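Side-chain contacts in glucosidase (PDB 5Z3K), which probably hydrolyses O-glycosidic bonds as a beta-glucosidase of glycoside hydrolase family 39: residues A[237-242]-A[285-290]; A[245-250]-A[295-300]; A[260-265]-A[289-294]. All coordinates share one frame; numbering follows the deposited sequence.

From its sixth barrel strand the chain passes into helix 238-252, then strand 259-266, helix 277-291 and strand 298-301 of the (beta/alpha)8 barrel. Contact 1 closes the loop from 237-242 to 285-290 and joins the two helices on the outside of the barrel. Contact 2 runs from 245-250 to 295-300, so its segments alternate with those of contact 1 and the two loops cross. Contact 3 joins 260-265 to 289-294 inside the loop closed by contact 2, and it shares I289 and Y290 with contact 1. Together the contacts tie two outer helices to neighbouring strands 259-266 and 298-301.

Contact 1 of 3, residues A[237-242]-A[285-290]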
HETATM    1  N   MSE A 237     -11.972  -8.284   2.975  1.00 13.58           N
HETATM    2  CA  MSE A 237     -12.819  -7.212   3.473  1.00 13.21           C
HETATM    3  C   MSE A 237     -12.190  -6.466   4.663  1.00 13.81           C
HETATM    4  O   MSE A 237     -12.573  -5.333   4.937  1.00 13.25           O
HETATM    5  CB  MSE A 237     -14.200  -7.774   3.860  1.00 13.08           C
HETATM    6  CG  MSE A 237     -15.279  -6.719   4.164  1.00 14.22           C
HETATM    7 SE   MSE A 237     -15.628  -5.461   2.681  1.00 24.74          SE
HETATM    8  CE  MSE A 237     -16.523  -6.669   1.420  1.00 17.85           C
ATOM      9  N   ASP A 238     -11.208  -7.083   5.335  1.00 14.89           N
ATOM     10  CA  ASP A 238     -10.712  -6.545   6.608  1.00 14.54           C
ATOM     11  C   ASP A 238     -10.306  -5.079   6.509  1.00 14.67           C
ATOM     12  O   ASP A 238     -10.543  -4.294   7.435  1.00 12.88           O
ATOM     13  CB  ASP A 238      -9.506  -7.344   7.099  1.00 15.62           C
ATOM     14  CG  ASP A 238      -9.886  -8.580   7.864  1.00 15.22           C
ATOM     15  OD1 ASP A 238     -11.086  -8.961   7.847  1.00 15.63           O
ATOM     16  OD2 ASP A 238      -8.958  -9.195   8.443  1.00 16.92           O
ATOM     17  N   PHE A 239      -9.666  -4.693   5.407  1.00 13.11           N
ATOM     18  CA  PHE A 239      -9.106  -3.346   5.352  1.00 14.72           C
ATOM     19  C   PHE A 239     -10.197  -2.287   5.376  1.00 16.06           C
ATOM     20  O   PHE A 239     -10.041  -1.245   6.027  1.00 16.09           O
ATOM     21  CB  PHE A 239      -8.195  -3.253   4.137  1.00 11.92           C
ATOM     22  CG  PHE A 239      -7.238  -4.388   4.096  1.00 11.53           C
ATOM     23  CD1 PHE A 239      -6.174  -4.438   4.992  1.00 12.72           C
ATOM     24  CD2 PHE A 239      -7.451  -5.453   3.250  1.00 11.61           C
ATOM     25  CE1 PHE A 239      -5.316  -5.512   5.005  1.00 12.03           C
ATOM     26  CE2 PHE A 239      -6.600  -6.535   3.255  1.00 12.44           C
ATOM     27  CZ  PHE A 239      -5.535  -6.573   4.125  1.00 14.03           C
ATOM     28  N   ARG A 240     -11.329  -2.556   4.729  1.00 12.88           N
ATOM     29  CA  ARG A 240     -12.470  -1.647   4.834  1.00 16.97           C
ATOM     30  C   ARG A 240     -13.007  -1.622   6.257  1.00 15.08           C
ATOM     31  O   ARG A 240     -13.266  -0.547   6.817  1.00 16.32           O
ATOM     32  CB  ARG A 240     -13.584  -2.060   3.869  1.00 11.16           C
ATOM     33  CG  ARG A 240     -14.823  -1.188   4.015  1.00 13.43           C
ATOM     34  CD  ARG A 240     -16.027  -1.791   3.308  1.00 16.97           C
ATOM     35  NE  ARG A 240     -15.828  -1.883   1.863  1.00 13.79           N
ATOM     36  CZ  ARG A 240     -16.731  -2.407   1.031  1.00 18.37           C
ATOM     37  NH1 ARG A 240     -17.881  -2.878   1.515  1.00 15.46           N
ATOM     38  NH2 ARG A 240     -16.489  -2.463  -0.271  1.00 14.77           N
ATOM     39  N   THR A 241     -13.173  -2.805   6.856  1.00 13.32           N
ATOM     40  CA  THR A 241     -13.692  -2.899   8.223  1.00 17.24           C
ATOM     41  C   THR A 241     -12.814  -2.134   9.210  1.00 15.76           C
ATOM     42  O   THR A 241     -13.324  -1.378  10.046  1.00 17.43           O
ATOM     43  CB  THR A 241     -13.814  -4.363   8.644  1.00 17.86           C
ATOM     44  OG1 THR A 241     -14.688  -5.041   7.740  1.00 19.04           O
ATOM     45  CG2 THR A 241     -14.372  -4.484  10.071  1.00 20.66           C
ATOM     46  N   ILE A 242     -11.490  -2.313   9.133  1.00 12.91           N
ATOM     47  CA  ILE A 242     -10.628  -1.624  10.097  1.00 14.28           C
ATOM     48  C   ILE A 242     -10.671  -0.117   9.874  1.00 14.49           C
ATOM     49  O   ILE A 242     -10.742   0.668  10.830  1.00 16.32           O
ATOM     50  CB  ILE A 242      -9.181  -2.150  10.032  1.00 15.68           C
ATOM     51  CG1 ILE A 242      -9.128  -3.671  10.203  1.00 15.59           C
ATOM     52  CG2 ILE A 242      -8.325  -1.464  11.099  1.00 14.81           C
ATOM     53  CD1 ILE A 242      -9.701  -4.158  11.508  1.00 17.10           C
ATOM     54  N   ALA A 285      -6.037  -8.772  -4.999  1.00 12.24           N
ATOM     55  CA  ALA A 285      -6.913  -8.098  -5.952  1.00 10.62           C
ATOM     56  C   ALA A 285      -8.286  -7.821  -5.339  1.00 11.41           C
ATOM     57  O   ALA A 285      -8.828  -6.718  -5.487  1.00 10.18           O
ATOM     58  CB  ALA A 285      -7.032  -8.921  -7.240  1.00 10.58           C
ATOM     59  N   ALA A 286      -8.867  -8.798  -4.639  1.00 11.91           N
ATOM     60  CA  ALA A 286     -10.153  -8.546  -3.988  1.00 10.63           C
ATOM     61  C   ALA A 286     -10.027  -7.476  -2.909  1.00 10.26           C
ATOM     62  O   ALA A 286     -10.926  -6.643  -2.744  1.00 11.39           O
ATOM     63  CB  ALA A 286     -10.722  -9.837  -3.389  1.00 11.47           C
ATOM     64  N   ALA A 287      -8.917  -7.469  -2.167  1.00 10.92           N
ATOM     65  CA  ALA A 287      -8.745  -6.467  -1.114  1.00 11.26           C
ATOM     66  C   ALA A 287      -8.682  -5.059  -1.695  1.00 11.29           C
ATOM     67  O   ALA A 287      -9.294  -4.124  -1.163  1.00  9.92           O
ATOM     68  CB  ALA A 287      -7.479  -6.762  -0.297  1.00 10.28           C
ATOM     69  N   ALA A 288      -7.908  -4.884  -2.774  1.00  9.92           N
ATOM     70  CA  ALA A 288      -7.871  -3.598  -3.458  1.00 10.02           C
ATOM     71  C   ALA A 288      -9.263  -3.166  -3.916  1.00 10.71           C
ATOM     72  O   ALA A 288      -9.641  -2.002  -3.759  1.00  9.65           O
ATOM     73  CB  ALA A 288      -6.916  -3.674  -4.650  1.00 10.90           C
ATOM     74  N   ILE A 289     -10.043  -4.089  -4.490  1.00 10.48           N
ATOM     75  CA  ILE A 289     -11.380  -3.726  -4.956  1.00  9.30           C
ATOM     76  C   ILE A 289     -12.251  -3.304  -3.781  1.00 12.97           C
ATOM     77  O   ILE A 289     -12.937  -2.274  -3.835  1.00 11.89           O
ATOM     78  CB  ILE A 289     -12.013  -4.882  -5.748  1.00  8.68           C
ATOM     79  CG1 ILE A 289     -11.221  -5.078  -7.050  1.00 11.64           C
ATOM     80  CG2 ILE A 289     -13.490  -4.579  -6.047  1.00 10.99           C
ATOM     81  CD1 ILE A 289     -11.571  -6.339  -7.857  1.00 12.07           C
ATOM     82  N   TYR A 290     -12.235  -4.087  -2.701  1.00 10.38           N
ATOM     83  CA  TYR A 290     -13.105  -3.759  -1.575  1.00 11.90           C
ATOM     84  C   TYR A 290     -12.683  -2.459  -0.900  1.00 12.45           C
ATOM     85  O   TYR A 290     -13.545  -1.705  -0.440  1.00 14.56           O
ATOM     86  CB  TYR A 290     -13.133  -4.905  -0.555  1.00 11.62           C
ATOM     87  CG  TYR A 290     -13.899  -6.117  -1.044  1.00 11.55           C
ATOM     88  CD1 TYR A 290     -15.082  -5.974  -1.759  1.00 12.34           C
ATOM     89  CD2 TYR A 290     -13.420  -7.405  -0.812  1.00 10.90           C
ATOM     90  CE1 TYR A 290     -15.776  -7.084  -2.227  1.00 13.26           C
ATOM     91  CE2 TYR A 290     -14.107  -8.526  -1.283  1.00 11.51           C
ATOM     92  CZ  TYR A 290     -15.288  -8.352  -1.980  1.00 13.72           C
ATOM     93  OH  TYR A 290     -15.969  -9.454  -2.443  1.00 13.56           O
TER
HETATM   94  O   HOH W   1     -10.659  -4.168   1.834  1.00 14.86           O
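Two outer helices of the TIM barrel, 238-252 and 277-291, meet here through M237, F239 and R240 on one side and A287 and Y290 on the other. M237, a selenomethionine, makes a Met-aromatic contact with Y290. M237 CE sits over the centre of one ring face, 3.6 Å from the Y290 ring centroid and 12° off the normal. Bends at chi2 and chi3 (58° and 70°) turn CE onto that face. SE lies further off and oblique to the ring.

R240 holds the backbone of Y290 side-on. R240 NE is 3.2 Å and R240 NH2 3.0 Å from Y290 O, and both nitrogens donate to this one oxygen. The NH2 bond lies in the carbonyl plane on a lone pair, while NE comes from above that plane. SE of M237 lies against one guanidinium face, toward its rim.

Alongside, F239 CE2 packs on A287 CB at 3.7 Å. A water donates to A287 O and weakly accepts from R240 N. The ring hydroxyl of Y290 bonds to D353 O and G356 N. Two donors from one guanidinium on one oxygen should limit its rotation and tie the backbone of Y290 to helix 238-252.

Contact 2 of 3, residues A[245-250]-A[295-300]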
ATOM      1  N   GLU A 245     -13.432   1.739  11.580  1.00 15.12           N
ATOM      2  CA  GLU A 245     -13.238   1.920  13.014  1.00 18.93           C
ATOM      3  C   GLU A 245     -12.199   2.997  13.302  1.00 21.62           C
ATOM      4  O   GLU A 245     -12.379   3.819  14.210  1.00 19.73           O
ATOM      5  CB  GLU A 245     -12.841   0.592  13.657  1.00 17.25           C
ATOM      6  CG  GLU A 245     -12.605   0.692  15.149  1.00 30.99           C
ATOM      7  CD  GLU A 245     -13.861   1.079  15.908  1.00 37.74           C
ATOM      8  OE1 GLU A 245     -14.968   0.927  15.341  1.00 36.13           O
ATOM      9  OE2 GLU A 245     -13.737   1.537  17.066  1.00 37.12           O
ATOM     10  N   VAL A 246     -11.116   3.023  12.527  1.00 16.25           N
ATOM     11  CA  VAL A 246     -10.091   4.042  12.723  1.00 15.46           C
ATOM     12  C   VAL A 246     -10.654   5.419  12.417  1.00 15.42           C
ATOM     13  O   VAL A 246     -10.387   6.396  13.131  1.00 19.51           O
ATOM     14  CB  VAL A 246      -8.860   3.729  11.853  1.00 13.72           C
ATOM     15  CG1 VAL A 246      -7.860   4.857  11.954  1.00 16.44           C
ATOM     16  CG2 VAL A 246      -8.247   2.411  12.278  1.00 14.72           C
ATOM     17  N   ARG A 247     -11.440   5.517  11.346  1.00 18.46           N
ATOM     18  CA  ARG A 247     -12.090   6.773  11.004  1.00 19.86           C
ATOM     19  C   ARG A 247     -12.904   7.304  12.172  1.00 17.51           C
ATOM     20  O   ARG A 247     -12.826   8.492  12.502  1.00 18.14           O
ATOM     21  CB  ARG A 247     -12.987   6.576   9.781  1.00 16.64           C
ATOM     22  CG  ARG A 247     -13.711   7.849   9.371  1.00 16.37           C
ATOM     23  CD  ARG A 247     -12.783   8.727   8.560  1.00 14.88           C
ATOM     24  NE  ARG A 247     -12.128   9.741   9.381  1.00 18.24           N
ATOM     25  CZ  ARG A 247     -11.070  10.452   8.997  1.00 26.03           C
ATOM     26  NH1 ARG A 247     -10.528  10.250   7.798  1.00 17.93           N
ATOM     27  NH2 ARG A 247     -10.550  11.367   9.816  1.00 20.80           N
ATOM     28  N   ALA A 248     -13.657   6.425  12.837  1.00 20.62           N
ATOM     29  CA  ALA A 248     -14.499   6.863  13.955  1.00 19.65           C
ATOM     30  C   ALA A 248     -13.672   7.379  15.135  1.00 21.70           C
ATOM     31  O   ALA A 248     -14.067   8.346  15.799  1.00 21.97           O
ATOM     32  CB  ALA A 248     -15.406   5.719  14.403  1.00 18.71           C
ATOM     33  N   ILE A 249     -12.538   6.737  15.430  1.00 22.72           N
ATOM     34  CA  ILE A 249     -11.710   7.182  16.554  1.00 22.24           C
ATOM     35  C   ILE A 249     -11.019   8.497  16.221  1.00 24.64           C
ATOM     36  O   ILE A 249     -10.931   9.403  17.063  1.00 24.01           O
ATOM     37  CB  ILE A 249     -10.694   6.091  16.934  1.00 22.79           C
ATOM     38  CG1 ILE A 249     -11.406   4.875  17.506  1.00 21.76           C
ATOM     39  CG2 ILE A 249      -9.654   6.620  17.925  1.00 25.76           C
ATOM     40  CD1 ILE A 249     -10.584   3.637  17.427  1.00 23.04           C
ATOM     41  N   VAL A 250     -10.516   8.627  14.992  1.00 21.43           N
ATOM     42  CA  VAL A 250      -9.876   9.874  14.586  1.00 25.41           C
ATOM     43  C   VAL A 250     -10.881  11.022  14.595  1.00 21.42           C
ATOM     44  O   VAL A 250     -10.571  12.133  15.044  1.00 22.08           O
ATOM     45  CB  VAL A 250      -9.210   9.702  13.206  1.00 20.44           C
ATOM     46  CG1 VAL A 250      -8.705  11.033  12.689  1.00 21.87           C
ATOM     47  CG2 VAL A 250      -8.068   8.695  13.307  1.00 18.54           C
ATOM     48  N   GLU A 295     -12.918   3.965   4.017  1.00 14.12           N
ATOM     49  CA  GLU A 295     -12.312   5.151   4.601  1.00 14.26           C
ATOM     50  C   GLU A 295     -10.808   5.232   4.358  1.00 12.92           C
ATOM     51  O   GLU A 295     -10.185   6.203   4.795  1.00 13.21           O
ATOM     52  CB  GLU A 295     -12.609   5.204   6.106  1.00 11.25           C
ATOM     53  CG  GLU A 295     -14.115   5.220   6.415  1.00 15.64           C
ATOM     54  CD  GLU A 295     -14.827   6.431   5.836  1.00 22.25           C
ATOM     55  OE1 GLU A 295     -14.190   7.494   5.695  1.00 20.08           O
ATOM     56  OE2 GLU A 295     -16.038   6.331   5.551  1.00 24.81           O
ATOM     57  N   VAL A 296     -10.211   4.255   3.663  1.00 14.12           N
ATOM     58  CA  VAL A 296      -8.801   4.352   3.303  1.00 11.53           C
ATOM     59  C   VAL A 296      -8.616   5.458   2.272  1.00 13.21           C
ATOM     60  O   VAL A 296      -9.272   5.473   1.220  1.00 13.33           O
ATOM     61  CB  VAL A 296      -8.279   3.008   2.763  1.00 13.26           C
ATOM     62  CG1 VAL A 296      -6.816   3.135   2.345  1.00 14.90           C
ATOM     63  CG2 VAL A 296      -8.457   1.902   3.799  1.00 13.21           C
ATOM     64  N   ASP A 297      -7.697   6.383   2.555  1.00 14.04           N
ATOM     65  CA  ASP A 297      -7.410   7.467   1.621  1.00 16.33           C
ATOM     66  C   ASP A 297      -6.140   7.240   0.817  1.00 15.32           C
ATOM     67  O   ASP A 297      -6.037   7.733  -0.313  1.00 13.83           O
ATOM     68  CB  ASP A 297      -7.291   8.797   2.367  1.00 16.04           C
ATOM     69  CG  ASP A 297      -8.612   9.237   2.970  1.00 17.77           C
ATOM     70  OD1 ASP A 297      -9.633   9.175   2.258  1.00 19.80           O
ATOM     71  OD2 ASP A 297      -8.636   9.616   4.158  1.00 18.07           O
ATOM     72  N   LYS A 298      -5.179   6.519   1.387  1.00 12.78           N
ATOM     73  CA  LYS A 298      -3.941   6.138   0.725  1.00 11.68           C
ATOM     74  C   LYS A 298      -3.536   4.779   1.275  1.00 10.58           C
ATOM     75  O   LYS A 298      -3.737   4.502   2.463  1.00 12.89           O
ATOM     76  CB  LYS A 298      -2.815   7.147   0.985  1.00 13.90           C
ATOM     77  CG  LYS A 298      -3.066   8.544   0.468  1.00 17.61           C
ATOM     78  CD  LYS A 298      -3.039   8.594  -1.037  1.00 19.74           C
ATOM     79  CE  LYS A 298      -2.850  10.042  -1.526  1.00 27.89           C
ATOM     80  NZ  LYS A 298      -3.353  11.028  -0.520  1.00 32.30           N
ATOM     81  N   ALA A 299      -2.959   3.937   0.417  1.00 10.51           N
ATOM     82  CA  ALA A 299      -2.657   2.570   0.802  1.00 11.56           C
ATOM     83  C   ALA A 299      -1.288   2.164   0.289  1.00 14.55           C
ATOM     84  O   ALA A 299      -0.897   2.554  -0.817  1.00 10.17           O
ATOM     85  CB  ALA A 299      -3.716   1.600   0.258  1.00  7.40           C
ATOM     86  N   ILE A 300      -0.593   1.353   1.098  1.00 10.83           N
ATOM     87  CA  ILE A 300       0.776   0.894   0.842  1.00 12.83           C
ATOM     88  C   ILE A 300       0.757  -0.627   0.953  1.00 12.04           C
ATOM     89  O   ILE A 300       0.737  -1.175   2.063  1.00 10.71           O
ATOM     90  CB  ILE A 300       1.793   1.489   1.830  1.00 11.74           C
ATOM     91  CG1 ILE A 300       1.723   3.017   1.883  1.00 13.35           C
ATOM     92  CG2 ILE A 300       3.205   1.049   1.471  1.00 11.59           C
ATOM     93  CD1 ILE A 300       2.246   3.716   0.620  1.00 13.62           C
TER
HETATM   94  O   HOH W   2     -11.007   8.768   5.448  1.00 18.10           O
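R247 and E295 make most of this contact by packing their side chains together. The aliphatic parts meet where R247 CB lies 3.8 Å from E295 CG. Further along, the carboxylate oxygen E295 OE1 comes to 3.4 Å from R247 CD. The two side chains cross at about a right angle, and the guanidinium and carboxylate planes are 89° apart. R247 leaves its backbone with CG opposite the N (chi1 180°), and bends at chi2 and chi3 (81° for chi2) then carry the guanidinium past E295 toward D297.

The charged groups do not pair directly. R247 NE stays 4.8 Å from E295 OE1. D297 OD2 is near the guanidinium plane, at its edge, but 4.2 Å from R247 NH1, too long for a salt bridge. The opposite charges would still be expected to attract weakly.

The contact sits on the surface of the TIM barrel. It joins outer helix 238-252 to the turn that leads into strand 298-301, the last of the eight barrel strands. Strand 259-266 lies beside that strand, and its L260 also packs against R247.

Water makes the polar bridge. One molecule lies in the guanidinium plane and accepts from R247 NH1 at 2.8 Å. The same water is 2.8 Å from E295 O and from D297 OD2 and can donate to them, though more acceptors lie round it than it has protons.

Direct bonds to neighbouring residues hold both polar ends. R247 NH1 also bonds to T258 O, and NH2 forms a salt bridge with D251. D297 OD2 accepts from the backbone N of L260.

Contact 3 of 3, residues A[260-265]-A[289-294]; sequences LLLSYW and IYMQDS
M291, a selenomethionine, lays its methyl group over one face of the W265 indole. M291 CE is 3.6 Å from the centroid of the W265 six-membered ring and 15° off the ring normal. M291 SE stands over the W265 five-membered ring, 4.5 Å from its centroid, so the end of the side chain spans both rings. This is a Met-aromatic contact with a CH-pi component. It belongs to the beta-alpha-beta unit of strand 259-266, helix 277-291 and strand 298-301 in the TIM barrel, and it packs M291, from the C-terminal part of helix 277-291, on the strand that precedes the helix.

L262 adds a lighter touch. Its CD2 is 4.2 Å from M291 CE, and the two side chains cross at about a right angle. All three residues are buried, and the contact between them is wholly apolar.

The torsions explain how the groups meet. In both W265 and M291, CG sits between the backbone N and the carbonyl carbon (chi1 77° and 75°). M291 then runs extended through chi2 and bends at chi3, which lays CE on the ring.

The next shell surrounds the indole and pairs the strand. F239 and F301 each meet the W265 ring edge-to-face. A299 touches both W265 and M291. L262 pairs with K298 and I300 through backbone hydrogen bonds, which join the two barrel strands.

Along the chain from M291, S294 OG donates to M291 O at 2.6 Å, tilted from the carbonyl plane, and the same hydroxyl oxygen is hydrogen-bonded to V296 N.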
ATOM      1  N   LEU A 260      -6.778   8.951   6.327  1.00 13.64           N
ATOM      2  CA  LEU A 260      -6.353   7.651   6.834  1.00 14.14           C
ATOM      3  C   LEU A 260      -5.364   7.039   5.847  1.00 13.27           C
ATOM      4  O   LEU A 260      -5.700   6.828   4.680  1.00 13.51           O
ATOM      5  CB  LEU A 260      -7.544   6.717   7.027  1.00 14.92           C
ATOM      6  CG  LEU A 260      -8.586   7.118   8.068  1.00 16.34           C
ATOM      7  CD1 LEU A 260      -9.361   5.880   8.517  1.00 14.80           C
ATOM      8  CD2 LEU A 260      -7.934   7.827   9.252  1.00 15.60           C
ATOM      9  N   LEU A 261      -4.155   6.747   6.310  1.00 14.18           N
ATOM     10  CA  LEU A 261      -3.136   6.153   5.451  1.00 14.44           C
ATOM     11  C   LEU A 261      -2.839   4.744   5.934  1.00 13.53           C
ATOM     12  O   LEU A 261      -2.403   4.552   7.074  1.00 12.76           O
ATOM     13  CB  LEU A 261      -1.864   7.003   5.439  1.00 12.88           C
ATOM     14  CG  LEU A 261      -0.934   6.807   4.241  1.00 14.78           C
ATOM     15  CD1 LEU A 261      -0.110   8.071   4.032  1.00 16.05           C
ATOM     16  CD2 LEU A 261      -0.023   5.614   4.462  1.00 20.26           C
ATOM     17  N   LEU A 262      -3.055   3.769   5.057  1.00 10.66           N
ATOM     18  CA  LEU A 262      -2.808   2.364   5.355  1.00  9.38           C
ATOM     19  C   LEU A 262      -1.353   2.068   4.983  1.00 13.58           C
ATOM     20  O   LEU A 262      -1.033   1.815   3.819  1.00 13.88           O
ATOM     21  CB  LEU A 262      -3.814   1.499   4.598  1.00 14.34           C
ATOM     22  CG  LEU A 262      -3.812  -0.027   4.692  1.00 12.63           C
ATOM     23  CD1 LEU A 262      -3.756  -0.509   6.152  1.00 12.18           C
ATOM     24  CD2 LEU A 262      -5.037  -0.579   3.941  1.00 12.18           C
ATOM     25  N   SER A 263      -0.455   2.118   5.981  1.00 13.00           N
ATOM     26  CA  SER A 263       0.983   2.072   5.712  1.00 13.61           C
ATOM     27  C   SER A 263       1.497   0.677   5.390  1.00 12.37           C
ATOM     28  O   SER A 263       2.570   0.552   4.782  1.00 11.62           O
ATOM     29  CB  SER A 263       1.759   2.629   6.912  1.00 13.90           C
ATOM     30  OG  SER A 263       1.815   4.040   6.826  1.00 16.24           O
ATOM     31  N   TYR A 264       0.787  -0.365   5.825  1.00  9.93           N
ATOM     32  CA  TYR A 264       1.071  -1.753   5.469  1.00 13.68           C
ATOM     33  C   TYR A 264      -0.257  -2.441   5.255  1.00 12.08           C
ATOM     34  O   TYR A 264      -1.141  -2.342   6.113  1.00 13.30           O
ATOM     35  CB  TYR A 264       1.774  -2.561   6.564  1.00 14.41           C
ATOM     36  CG  TYR A 264       3.150  -2.180   7.056  1.00 12.30           C
ATOM     37  CD1 TYR A 264       3.330  -1.101   7.910  1.00 15.26           C
ATOM     38  CD2 TYR A 264       4.245  -2.982   6.771  1.00 12.87           C
ATOM     39  CE1 TYR A 264       4.587  -0.787   8.415  1.00 13.04           C
ATOM     40  CE2 TYR A 264       5.516  -2.678   7.268  1.00 17.76           C
ATOM     41  CZ  TYR A 264       5.675  -1.581   8.099  1.00 16.57           C
ATOM     42  OH  TYR A 264       6.935  -1.272   8.606  1.00 16.62           O
ATOM     43  N   TRP A 265      -0.373  -3.184   4.168  1.00 12.98           N
ATOM     44  CA  TRP A 265      -1.487  -4.108   4.024  1.00 12.67           C
ATOM     45  C   TRP A 265      -1.031  -5.267   3.157  1.00 12.11           C
ATOM     46  O   TRP A 265      -0.303  -5.075   2.175  1.00  9.50           O
ATOM     47  CB  TRP A 265      -2.732  -3.428   3.450  1.00 10.90           C
ATOM     48  CG  TRP A 265      -2.736  -3.143   1.971  1.00 11.03           C
ATOM     49  CD1 TRP A 265      -2.379  -1.980   1.365  1.00 11.46           C
ATOM     50  CD2 TRP A 265      -3.188  -4.018   0.925  1.00 12.58           C
ATOM     51  NE1 TRP A 265      -2.551  -2.075   0.008  1.00 11.64           N
ATOM     52  CE2 TRP A 265      -3.049  -3.316  -0.292  1.00 11.09           C
ATOM     53  CE3 TRP A 265      -3.696  -5.321   0.897  1.00  9.68           C
ATOM     54  CZ2 TRP A 265      -3.394  -3.874  -1.523  1.00 11.05           C
ATOM     55  CZ3 TRP A 265      -4.033  -5.876  -0.338  1.00 10.28           C
ATOM     56  CH2 TRP A 265      -3.881  -5.149  -1.524  1.00  9.48           C
ATOM     57  N   ILE A 289     -10.043  -4.089  -4.490  1.00 10.48           N
ATOM     58  CA  ILE A 289     -11.380  -3.726  -4.956  1.00  9.30           C
ATOM     59  C   ILE A 289     -12.251  -3.304  -3.781  1.00 12.97           C
ATOM     60  O   ILE A 289     -12.937  -2.274  -3.835  1.00 11.89           O
ATOM     61  CB  ILE A 289     -12.013  -4.882  -5.748  1.00  8.68           C
ATOM     62  CG1 ILE A 289     -11.221  -5.078  -7.050  1.00 11.64           C
ATOM     63  CG2 ILE A 289     -13.490  -4.579  -6.047  1.00 10.99           C
ATOM     64  CD1 ILE A 289     -11.571  -6.339  -7.857  1.00 12.07           C
ATOM     65  N   TYR A 290     -12.235  -4.087  -2.701  1.00 10.38           N
ATOM     66  CA  TYR A 290     -13.105  -3.759  -1.575  1.00 11.90           C
ATOM     67  C   TYR A 290     -12.683  -2.459  -0.900  1.00 12.45           C
ATOM     68  O   TYR A 290     -13.545  -1.705  -0.440  1.00 14.56           O
ATOM     69  CB  TYR A 290     -13.133  -4.905  -0.555  1.00 11.62           C
ATOM     70  CG  TYR A 290     -13.899  -6.117  -1.044  1.00 11.55           C
ATOM     71  CD1 TYR A 290     -15.082  -5.974  -1.759  1.00 12.34           C
ATOM     72  CD2 TYR A 290     -13.420  -7.405  -0.812  1.00 10.90           C
ATOM     73  CE1 TYR A 290     -15.776  -7.084  -2.227  1.00 13.26           C
ATOM     74  CE2 TYR A 290     -14.107  -8.526  -1.283  1.00 11.51           C
ATOM     75  CZ  TYR A 290     -15.288  -8.352  -1.980  1.00 13.72           C
ATOM     76  OH  TYR A 290     -15.969  -9.454  -2.443  1.00 13.56           O
HETATM   77  N   MSE A 291     -11.385  -2.157  -0.840  1.00 10.60           N
HETATM   78  CA  MSE A 291     -10.978  -0.959  -0.111  1.00  9.94           C
HETATM   79  C   MSE A 291     -11.146   0.292  -0.968  1.00 12.87           C
HETATM   80  O   MSE A 291     -11.027   1.402  -0.466  1.00 12.07           O
HETATM   81  CB  MSE A 291      -9.530  -1.081   0.385  1.00 12.31           C
HETATM   82  CG  MSE A 291      -8.489  -0.899  -0.700  1.00 12.30           C
HETATM   83 SE   MSE A 291      -6.703  -0.819   0.078  0.79 17.94          SE
HETATM   84  CE  MSE A 291      -6.479  -2.680   0.608  1.00 11.91           C
ATOM     85  N   GLN A 292     -11.426   0.122  -2.266  1.00 11.02           N
ATOM     86  CA  GLN A 292     -11.719   1.286  -3.099  1.00  9.30           C
ATOM     87  C   GLN A 292     -12.946   2.032  -2.588  1.00 13.07           C
ATOM     88  O   GLN A 292     -13.058   3.249  -2.772  1.00 12.73           O
ATOM     89  CB  GLN A 292     -11.906   0.855  -4.558  1.00 13.34           C
ATOM     90  CG  GLN A 292     -12.299   1.974  -5.538  1.00 14.17           C
ATOM     91  CD  GLN A 292     -11.172   2.946  -5.886  1.00 13.14           C
ATOM     92  OE1 GLN A 292     -11.425   4.023  -6.432  1.00 12.44           O
ATOM     93  NE2 GLN A 292      -9.926   2.572  -5.583  1.00 13.23           N
ATOM     94  N   ASP A 293     -13.861   1.319  -1.937  1.00 12.63           N
ATOM     95  CA  ASP A 293     -15.036   1.886  -1.281  1.00 12.75           C
ATOM     96  C   ASP A 293     -14.828   1.758   0.231  1.00 12.83           C
ATOM     97  O   ASP A 293     -15.286   0.808   0.866  1.00 12.64           O
ATOM     98  CB  ASP A 293     -16.297   1.158  -1.741  1.00 13.65           C
ATOM     99  CG  ASP A 293     -16.533   1.294  -3.223  1.00 15.18           C
ATOM    100  OD1 ASP A 293     -16.460   2.443  -3.710  1.00 12.91           O
ATOM    101  OD2 ASP A 293     -16.771   0.258  -3.897  1.00 12.23           O
ATOM    102  N   SER A 294     -14.102   2.708   0.809  1.00 14.83           N
ATOM    103  CA  SER A 294     -13.723   2.572   2.217  1.00 10.90           C
ATOM    104  C   SER A 294     -13.214   3.914   2.719  1.00 12.43           C
ATOM    105  O   SER A 294     -13.063   4.869   1.956  1.00 12.74           O
ATOM    106  CB  SER A 294     -12.647   1.503   2.407  1.00 13.53           C
ATOM    107  OG  SER A 294     -11.374   2.032   2.058  1.00 12.72           O
TER